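Local coordinates for uncharacterized protein (Leptospirillum rubarum, PDB 3O2I) that is of unknown function but forms a two-chain assembly in which the C-terminal strand and helix of one subunit pack against the other, at residues L77-S80 / K81-T85; G99-G102 / E103-K106; D54-Y57 / N58-E62. One frame throughout, in Å; residues are numbered along the deposited sequence.

Contact 1. Residues L77-S80 / K81-T85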
ATOM      1  N   LEU B  77     -14.705   9.091  -2.374  1.00 49.40           N
ATOM      2  CA  LEU B  77     -14.752   8.854  -3.815  1.00 50.58           C
ATOM      3  C   LEU B  77     -14.512  10.135  -4.602  1.00 49.74           C
ATOM      4  O   LEU B  77     -13.863  10.120  -5.653  1.00 46.56           O
ATOM      5  CB  LEU B  77     -16.103   8.255  -4.209  1.00 56.75           C
ATOM      6  CG  LEU B  77     -16.437   6.899  -3.596  1.00 61.12           C
ATOM      7  CD1 LEU B  77     -17.797   6.420  -4.081  1.00 59.68           C
ATOM      8  CD2 LEU B  77     -15.342   5.871  -3.926  1.00 55.28           C
ATOM      9  N   GLU B  78     -15.038  11.243  -4.084  1.00 48.16           N
ATOM     10  CA  GLU B  78     -14.955  12.526  -4.776  1.00 48.93           C
ATOM     11  C   GLU B  78     -13.556  13.128  -4.679  1.00 45.87           C
ATOM     12  O   GLU B  78     -13.006  13.597  -5.672  1.00 56.69           O
ATOM     13  CB  GLU B  78     -16.020  13.506  -4.240  1.00 54.83           C
ATOM     14  CG  GLU B  78     -17.431  12.915  -4.209  1.00 59.86           C
ATOM     15  CD  GLU B  78     -18.529  13.971  -4.277  1.00 71.68           C
ATOM     16  OE1 GLU B  78     -19.560  13.811  -3.580  1.00 69.57           O
ATOM     17  OE2 GLU B  78     -18.362  14.959  -5.027  1.00 76.43           O
ATOM     18  N   VAL B  79     -12.987  13.111  -3.479  1.00 45.58           N
ATOM     19  CA  VAL B  79     -11.612  13.551  -3.257  1.00 46.53           C
ATOM     20  C   VAL B  79     -10.625  12.787  -4.162  1.00 47.31           C
ATOM     21  O   VAL B  79      -9.739  13.381  -4.793  1.00 44.96           O
ATOM     22  CB  VAL B  79     -11.220  13.352  -1.777  1.00 48.22           C
ATOM     23  CG1 VAL B  79      -9.732  13.615  -1.571  1.00 46.28           C
ATOM     24  CG2 VAL B  79     -12.075  14.247  -0.882  1.00 45.69           C
ATOM     25  N   SER B  80     -10.781  11.469  -4.218  1.00 48.20           N
ATOM     26  CA  SER B  80      -9.972  10.642  -5.112  1.00 43.69           C
ATOM     27  C   SER B  80     -10.050  11.153  -6.552  1.00 46.97           C
ATOM     28  O   SER B  80      -9.021  11.366  -7.203  1.00 50.36           O
ATOM     29  CB  SER B  80     -10.428   9.184  -5.046  1.00 50.39           C
ATOM     30  OG  SER B  80      -9.699   8.376  -5.965  1.00 58.10           O
ATOM     31  N   LYS B  81     -11.276  11.354  -7.037  1.00 53.66           N
ATOM     32  CA  LYS B  81     -11.513  11.831  -8.404  1.00 57.77           C
ATOM     33  C   LYS B  81     -10.808  13.149  -8.700  1.00 51.08           C
ATOM     34  O   LYS B  81     -10.359  13.385  -9.819  1.00 53.79           O
ATOM     35  CB  LYS B  81     -13.009  12.001  -8.665  1.00 69.15           C
ATOM     36  CG  LYS B  81     -13.759  10.718  -8.958  1.00 74.98           C
ATOM     37  CD  LYS B  81     -15.196  11.022  -9.373  1.00 79.33           C
ATOM     38  CE  LYS B  81     -15.241  11.833 -10.663  1.00 84.21           C
ATOM     39  NZ  LYS B  81     -16.636  12.220 -11.047  1.00 91.02           N
ATOM     40  N   TYR B  82     -10.711  14.002  -7.687  1.00 47.56           N
ATOM     41  CA  TYR B  82     -10.118  15.323  -7.849  1.00 46.28           C
ATOM     42  C   TYR B  82      -8.595  15.263  -7.886  1.00 50.58           C
ATOM     43  O   TYR B  82      -7.966  15.906  -8.726  1.00 55.73           O
ATOM     44  CB  TYR B  82     -10.598  16.288  -6.754  1.00 50.19           C
ATOM     45  CG  TYR B  82      -9.864  17.607  -6.762  1.00 55.49           C
ATOM     46  CD1 TYR B  82     -10.223  18.622  -7.645  1.00 62.90           C
ATOM     47  CD2 TYR B  82      -8.802  17.835  -5.900  1.00 52.90           C
ATOM     48  CE1 TYR B  82      -9.539  19.832  -7.665  1.00 63.26           C
ATOM     49  CE2 TYR B  82      -8.114  19.033  -5.910  1.00 55.24           C
ATOM     50  CZ  TYR B  82      -8.484  20.029  -6.796  1.00 60.90           C
ATOM     51  OH  TYR B  82      -7.787  21.216  -6.802  1.00 58.42           O
ATOM     52  N   LEU B  83      -8.000  14.499  -6.973  1.00 48.35           N
ATOM     53  CA  LEU B  83      -6.557  14.282  -7.005  1.00 45.52           C
ATOM     54  C   LEU B  83      -6.115  13.715  -8.349  1.00 46.04           C
ATOM     55  O   LEU B  83      -5.079  14.109  -8.887  1.00 47.97           O
ATOM     56  CB  LEU B  83      -6.103  13.357  -5.868  1.00 39.06           C
ATOM     57  CG  LEU B  83      -6.330  13.899  -4.453  1.00 43.88           C
ATOM     58  CD1 LEU B  83      -5.724  12.963  -3.415  1.00 36.63           C
ATOM     59  CD2 LEU B  83      -5.745  15.290  -4.312  1.00 46.55           C
ATOM     60  N   VAL B  84      -6.898  12.788  -8.892  1.00 45.77           N
ATOM     61  CA  VAL B  84      -6.557  12.180 -10.178  1.00 45.16           C
ATOM     62  C   VAL B  84      -6.611  13.201 -11.314  1.00 56.81           C
ATOM     63  O   VAL B  84      -5.666  13.321 -12.093  1.00 59.16           O
ATOM     64  CB  VAL B  84      -7.468  10.973 -10.517  1.00 42.76           C
ATOM     65  CG1 VAL B  84      -7.384  10.644 -12.009  1.00 48.23           C
ATOM     66  CG2 VAL B  84      -7.080   9.758  -9.681  1.00 41.35           C
ATOM     67  N   THR B  85      -7.708  13.951 -11.389  1.00 60.58           N
ATOM     68  CA  THR B  85      -7.925  14.897 -12.490  1.00 67.72           C
ATOM     69  C   THR B  85      -7.098  16.177 -12.381  1.00 57.21           C
ATOM     70  O   THR B  85      -6.575  16.676 -13.374  1.00 53.78           O
ATOM     71  CB  THR B  85      -9.407  15.290 -12.595  1.00 78.54           C
ATOM     72  OG1 THR B  85     -10.178  14.142 -12.966  1.00 85.05           O
ATOM     73  CG2 THR B  85      -9.596  16.373 -13.641  1.00 85.54           C
TER
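With CG of Leu83 set opposite its own carbonyl carbon (chi1 -64°), the leucine chain folds back along helix 72-87 over the carbonyl of Val79, one turn earlier; CG lies 3.5 Å from Val79 O. Val79 CG1 and Leu83 CD1 approach to 4.5 Å, a loose i/i+4 apolar pair on the buried flank of this alpha helix. The backbone beneath it is firmly bonded: Leu83 N gives an almost straight bond to Val79 O, 3.0 Å long, and Val84 N bonds Ser80 O at 3.1 Å, a little less straight. On the solvent side Lys81 runs its aliphatic part past the carbonyl of Leu77, CG to O 3.4 Å, before a bend at chi3 carries the amine outward. Val79 and Leu83 face helix 53-63 through Leu60 and Leu59, while Ser80 and Leu83 meet strand 41-47, so this flank joins the helix to both elements. The polar ends reach outside the turn: Glu78 OE1 bonds Ser68 OG, and Tyr82 OH bonds Glu62 OE1. Val84 lays one branch beside the carbonyl a turn earlier, its CG2 3.5 Å from Ser80 O.

Contact 2. Residues G99-G102 / E103-K106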
ATOM      1  N   GLY B  99       3.726 -10.757   4.875  1.00 15.89           N
ATOM      2  CA  GLY B  99       4.637 -10.453   5.970  1.00 23.87           C
ATOM      3  C   GLY B  99       5.097 -11.659   6.783  1.00 27.81           C
ATOM      4  O   GLY B  99       4.401 -12.666   6.864  1.00 25.10           O
ATOM      5  N   PHE B 100       6.281 -11.541   7.380  1.00 23.88           N
ATOM      6  CA  PHE B 100       6.839 -12.558   8.268  1.00 27.36           C
ATOM      7  C   PHE B 100       7.648 -11.864   9.362  1.00 27.67           C
ATOM      8  O   PHE B 100       8.108 -10.731   9.178  1.00 28.79           O
ATOM      9  CB  PHE B 100       7.727 -13.566   7.494  1.00 18.54           C
ATOM     10  CG  PHE B 100       7.002 -14.297   6.384  1.00 22.49           C
ATOM     11  CD1 PHE B 100       6.130 -15.348   6.671  1.00 28.21           C
ATOM     12  CD2 PHE B 100       7.198 -13.946   5.053  1.00 17.01           C
ATOM     13  CE1 PHE B 100       5.454 -16.023   5.649  1.00 27.56           C
ATOM     14  CE2 PHE B 100       6.520 -14.619   4.015  1.00 25.73           C
ATOM     15  CZ  PHE B 100       5.643 -15.650   4.316  1.00 25.96           C
ATOM     16  N   PRO B 101       7.803 -12.522  10.522  1.00 30.84           N
ATOM     17  CA  PRO B 101       8.771 -11.988  11.483  1.00 24.25           C
ATOM     18  C   PRO B 101      10.143 -11.883  10.811  1.00 27.33           C
ATOM     19  O   PRO B 101      10.502 -12.768  10.037  1.00 26.68           O
ATOM     20  CB  PRO B 101       8.798 -13.057  12.579  1.00 20.15           C
ATOM     21  CG  PRO B 101       7.460 -13.706  12.505  1.00 21.59           C
ATOM     22  CD  PRO B 101       7.053 -13.673  11.059  1.00 28.67           C
ATOM     23  N   GLY B 102      10.884 -10.812  11.085  1.00 19.14           N
ATOM     24  CA  GLY B 102      12.243 -10.675  10.580  1.00 24.92           C
ATOM     25  C   GLY B 102      13.158 -11.798  11.052  1.00 32.70           C
ATOM     26  O   GLY B 102      14.064 -12.232  10.340  1.00 33.08           O
ATOM     27  N   GLU B 103      12.904 -12.277  12.262  1.00 31.92           N
ATOM     28  CA  GLU B 103      13.699 -13.334  12.863  1.00 30.09           C
ATOM     29  C   GLU B 103      13.466 -14.709  12.226  1.00 30.97           C
ATOM     30  O   GLU B 103      14.242 -15.631  12.467  1.00 30.00           O
ATOM     31  CB  GLU B 103      13.388 -13.421  14.353  1.00 30.71           C
ATOM     32  CG  GLU B 103      11.992 -13.966  14.630  1.00 40.81           C
ATOM     33  CD  GLU B 103      11.697 -14.116  16.103  1.00 52.38           C
ATOM     34  OE1 GLU B 103      10.875 -13.331  16.622  1.00 56.62           O
ATOM     35  OE2 GLU B 103      12.283 -15.018  16.740  1.00 60.26           O
ATOM     36  N   LEU B 104      12.417 -14.843  11.415  1.00 27.25           N
ATOM     37  CA  LEU B 104      12.020 -16.155  10.878  1.00 24.88           C
ATOM     38  C   LEU B 104      13.015 -16.736   9.861  1.00 28.59           C
ATOM     39  O   LEU B 104      13.325 -16.106   8.852  1.00 30.40           O
ATOM     40  CB  LEU B 104      10.615 -16.083  10.255  1.00 22.01           C
ATOM     41  CG  LEU B 104       9.810 -17.391  10.360  1.00 24.90           C
ATOM     42  CD1 LEU B 104       9.566 -17.752  11.805  1.00 21.38           C
ATOM     43  CD2 LEU B 104       8.488 -17.342   9.596  1.00 27.05           C
ATOM     44  N   SER B 105      13.505 -17.946  10.119  1.00 26.59           N
ATOM     45  CA  SER B 105      14.451 -18.587   9.204  1.00 26.18           C
ATOM     46  C   SER B 105      13.832 -18.786   7.830  1.00 25.43           C
ATOM     47  O   SER B 105      12.613 -18.912   7.707  1.00 31.21           O
ATOM     48  CB  SER B 105      14.894 -19.956   9.745  1.00 26.77           C
ATOM     49  OG  SER B 105      13.855 -20.908   9.582  1.00 28.07           O
ATOM     50  N   LYS B 106      14.675 -18.831   6.803  1.00 22.88           N
ATOM     51  CA  LYS B 106      14.217 -19.118   5.443  1.00 27.26           C
ATOM     52  C   LYS B 106      13.467 -20.456   5.347  1.00 31.82           C
ATOM     53  O   LYS B 106      12.577 -20.628   4.510  1.00 28.53           O
ATOM     54  CB  LYS B 106      15.401 -19.103   4.477  1.00 32.24           C
ATOM     55  CG  LYS B 106      15.054 -19.394   3.021  1.00 31.40           C
ATOM     56  CD  LYS B 106      16.318 -19.394   2.156  1.00 26.72           C
ATOM     57  CE  LYS B 106      16.012 -19.639   0.699  1.00 28.66           C
ATOM     58  NZ  LYS B 106      17.188 -19.393  -0.174  1.00 29.59           N
TER
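The flat ring of Phe100 meets Leu104 obliquely, CD1 to the leucine methyl CD2 at 4.3 Å, beside the type I beta turn from Pro101 to Leu104 that takes the chain out of strand 95-101 toward helix 106-117. The same ring pairs edge-to-face with Trp72 of the second subunit and is touched by Val109 and Ile113 of helix 106-117, so a buried aromatic joins the end of the strand to both its own C-terminal helix and the partner chain. Next to it the puckered pyrrolidine of Pro101 presents CD to the same leucine methyl, 4.2 Å away, so that Leu104 CD2 is shared by two neighbouring rings. Both contacts flank the turn. Leu104 N closes it with a bond to Pro101 O of 3.1 Å; the N-H points well at the oxygen, at 159°, but the donor stands above the carbonyl plane. At the outer corner, Glu103 has its CG turned between its backbone N and carbonyl carbon (chi1 70°), which lays that methylene against Pro101 CB at 3.9 Å while the rest of the chain extends on to the carboxylate. The second subunit also holds the segment from across the interface: its His73 ND1 bonds Gly102 O, one of its strands pairs in parallel with Gly99 to Pro101, and its Ser67 OG and the carbonyl oxygens of its Phe64 and Ser68 receive NZ of Lys106, a residue of the dithiothreitol pocket. Just before that lysine, Ser105 is the N-cap of helix 106-117, its OG accepting the backbone N-H of Glu108.

Contact 3. Residues D54-Y57 / N58-E62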
ATOM      1  N   ASP B  54       1.604  17.528   5.251  1.00 46.52           N
ATOM      2  CA  ASP B  54       0.815  18.767   5.245  1.00 47.55           C
ATOM      3  C   ASP B  54       0.279  19.123   3.863  1.00 43.78           C
ATOM      4  O   ASP B  54      -0.878  19.513   3.721  1.00 45.90           O
ATOM      5  CB  ASP B  54       1.619  19.921   5.828  1.00 47.78           C
ATOM      6  CG  ASP B  54       1.714  19.841   7.325  1.00 56.99           C
ATOM      7  OD1 ASP B  54       1.029  18.971   7.900  1.00 58.15           O
ATOM      8  OD2 ASP B  54       2.464  20.638   7.925  1.00 65.30           O
ATOM      9  N   GLU B  55       1.113  18.968   2.843  1.00 43.12           N
ATOM     10  CA  GLU B  55       0.676  19.185   1.468  1.00 41.35           C
ATOM     11  C   GLU B  55      -0.472  18.233   1.132  1.00 37.77           C
ATOM     12  O   GLU B  55      -1.466  18.626   0.518  1.00 40.72           O
ATOM     13  CB  GLU B  55       1.848  18.978   0.501  1.00 37.50           C
ATOM     14  CG  GLU B  55       2.830  20.157   0.438  1.00 44.98           C
ATOM     15  CD  GLU B  55       4.043  19.851  -0.430  1.00 49.85           C
ATOM     16  OE1 GLU B  55       4.477  18.675  -0.478  1.00 48.87           O
ATOM     17  OE2 GLU B  55       4.557  20.786  -1.065  1.00 46.97           O
ATOM     18  N   PHE B  56      -0.321  16.977   1.549  1.00 33.00           N
ATOM     19  CA  PHE B  56      -1.343  15.947   1.353  1.00 31.91           C
ATOM     20  C   PHE B  56      -2.696  16.351   1.963  1.00 36.59           C
ATOM     21  O   PHE B  56      -3.720  16.317   1.279  1.00 37.39           O
ATOM     22  CB  PHE B  56      -0.838  14.613   1.931  1.00 32.95           C
ATOM     23  CG  PHE B  56      -1.707  13.424   1.616  1.00 30.38           C
ATOM     24  CD1 PHE B  56      -2.601  13.454   0.562  1.00 27.37           C
ATOM     25  CD2 PHE B  56      -1.605  12.255   2.377  1.00 26.71           C
ATOM     26  CE1 PHE B  56      -3.403  12.360   0.280  1.00 34.26           C
ATOM     27  CE2 PHE B  56      -2.394  11.162   2.097  1.00 29.73           C
ATOM     28  CZ  PHE B  56      -3.294  11.207   1.046  1.00 32.54           C
ATOM     29  N   TYR B  57      -2.698  16.739   3.239  1.00 37.37           N
ATOM     30  CA  TYR B  57      -3.916  17.242   3.887  1.00 39.72           C
ATOM     31  C   TYR B  57      -4.508  18.452   3.160  1.00 43.18           C
ATOM     32  O   TYR B  57      -5.717  18.523   2.958  1.00 44.73           O
ATOM     33  CB  TYR B  57      -3.661  17.590   5.355  1.00 37.69           C
ATOM     34  CG  TYR B  57      -3.787  16.407   6.285  1.00 41.41           C
ATOM     35  CD1 TYR B  57      -2.690  15.604   6.575  1.00 47.65           C
ATOM     36  CD2 TYR B  57      -5.006  16.086   6.866  1.00 40.08           C
ATOM     37  CE1 TYR B  57      -2.804  14.511   7.426  1.00 51.71           C
ATOM     38  CE2 TYR B  57      -5.131  15.003   7.723  1.00 41.21           C
ATOM     39  CZ  TYR B  57      -4.029  14.217   7.997  1.00 46.14           C
ATOM     40  OH  TYR B  57      -4.148  13.138   8.840  1.00 39.52           O
ATOM     41  N   ASN B  58      -3.652  19.394   2.772  1.00 41.79           N
ATOM     42  CA  ASN B  58      -4.079  20.564   1.998  1.00 45.88           C
ATOM     43  C   ASN B  58      -4.753  20.234   0.666  1.00 49.02           C
ATOM     44  O   ASN B  58      -5.642  20.961   0.216  1.00 50.32           O
ATOM     45  CB  ASN B  58      -2.906  21.515   1.766  1.00 48.73           C
ATOM     46  CG  ASN B  58      -2.670  22.442   2.943  1.00 57.68           C
ATOM     47  OD1 ASN B  58      -3.520  23.271   3.277  1.00 63.61           O
ATOM     48  ND2 ASN B  58      -1.512  22.308   3.581  1.00 58.06           N
ATOM     49  N   LEU B  59      -4.326  19.139   0.039  1.00 46.44           N
ATOM     50  CA  LEU B  59      -4.971  18.665  -1.180  1.00 43.98           C
ATOM     51  C   LEU B  59      -6.445  18.320  -0.951  1.00 43.11           C
ATOM     52  O   LEU B  59      -7.277  18.550  -1.828  1.00 43.89           O
ATOM     53  CB  LEU B  59      -4.238  17.445  -1.743  1.00 36.59           C
ATOM     54  CG  LEU B  59      -2.929  17.750  -2.463  1.00 41.17           C
ATOM     55  CD1 LEU B  59      -2.286  16.468  -2.964  1.00 40.08           C
ATOM     56  CD2 LEU B  59      -3.176  18.713  -3.617  1.00 39.03           C
ATOM     57  N   LEU B  60      -6.760  17.747   0.211  1.00 36.14           N
ATOM     58  CA  LEU B  60      -8.141  17.390   0.529  1.00 41.94           C
ATOM     59  C   LEU B  60      -8.989  18.657   0.686  1.00 46.33           C
ATOM     60  O   LEU B  60     -10.126  18.715   0.211  1.00 50.16           O
ATOM     61  CB  LEU B  60      -8.241  16.524   1.803  1.00 35.33           C
ATOM     62  CG  LEU B  60      -7.413  15.237   1.945  1.00 37.53           C
ATOM     63  CD1 LEU B  60      -8.036  14.269   2.976  1.00 30.19           C
ATOM     64  CD2 LEU B  60      -7.210  14.533   0.621  1.00 40.29           C
ATOM     65  N   LEU B  61      -8.443  19.661   1.366  1.00 44.19           N
ATOM     66  CA  LEU B  61      -9.129  20.947   1.469  1.00 51.79           C
ATOM     67  C   LEU B  61      -9.473  21.450   0.064  1.00 56.00           C
ATOM     68  O   LEU B  61     -10.599  21.874  -0.183  1.00 57.70           O
ATOM     69  CB  LEU B  61      -8.286  21.975   2.232  1.00 47.79           C
ATOM     70  CG  LEU B  61      -8.006  21.589   3.691  1.00 45.29           C
ATOM     71  CD1 LEU B  61      -7.057  22.574   4.352  1.00 53.32           C
ATOM     72  CD2 LEU B  61      -9.297  21.479   4.492  1.00 41.59           C
ATOM     73  N   GLU B  62      -8.517  21.362  -0.861  1.00 51.62           N
ATOM     74  CA  GLU B  62      -8.764  21.801  -2.229  1.00 61.39           C
ATOM     75  C   GLU B  62      -9.958  21.058  -2.817  1.00 62.00           C
ATOM     76  O   GLU B  62     -10.894  21.672  -3.320  1.00 61.42           O
ATOM     77  CB  GLU B  62      -7.534  21.599  -3.112  1.00 68.28           C
ATOM     78  CG  GLU B  62      -6.456  22.662  -2.971  1.00 73.93           C
ATOM     79  CD  GLU B  62      -5.299  22.442  -3.939  1.00 77.94           C
ATOM     80  OE1 GLU B  62      -5.559  22.162  -5.133  1.00 72.74           O
ATOM     81  OE2 GLU B  62      -4.129  22.542  -3.508  1.00 82.12           O
TER
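Helix 53-63 supplies this contact, two successive alpha-helical turns in which Asn58 reaches back to Asp54. One carbonyl oxygen, Asp54 O, takes two bonds from the same residue: Asn58 N at 2.9 Å and 166°, and the side-chain ND2, also at 2.9 Å but bent to 127° and therefore weak. In Asn58, chi1 -83° folds CG back along the helix, and chi2 then turns ND2 toward Asp54 O. Leu59 N follows with a bond to Glu55 O at 2.9 Å and a second, weak one to Phe56 O. Two residues on, Leu61 N reaches Tyr57 O only weakly, at 3.4 Å, and Leu60 N shares that oxygen through another weak bond.

On the buried flank, Phe56 and Leu60 lie one turn apart. Leucine CD2 comes obliquely to the ring, 4.4 Å from Phe56 CE1, and the body of the leucine side chain packs over the backbone, with CB 3.4 Å from Tyr57 O. Leu59 does likewise one residue earlier, its CG 3.4 Å from Glu55 O. Glu55 itself turns its carboxylate back to the start of the helix, where OE1 accepts the backbone N-H of Thr52.

The helix is packed between three sets of neighbours. Leu59 leans on His87 of helix 72-87, while Phe56 and Leu60 touch Leu32 of strand 28-35, with the Phe56 ring also edge-to-face with Tyr30. From the second subunit, Phe116 stacks on Tyr57 and Ile113 packs on Leu61, so its C-terminal helix covers another flank of helix 53-63.

In the fold
From the N terminus, strands 28-35 and 41-47 come first, then contact 3 in helix 53-63 and contact 1 in helix 72-87; contact 2 takes in the end of strand 95-101 and the turn that leads into helix 106-117, tying those two elements together. The three stand in series, with no nesting or crossing, and each is local, so none closes a long loop. Contacts 3 and 1 touch, their centres 12 Å apart, and join the two successive helices to each other and to the sheet. Contact 2 lies on the other side of the chain's centre, about 23 Å from contact 3 by nearest atoms. Contacts 2 and 3 both meet the second subunit.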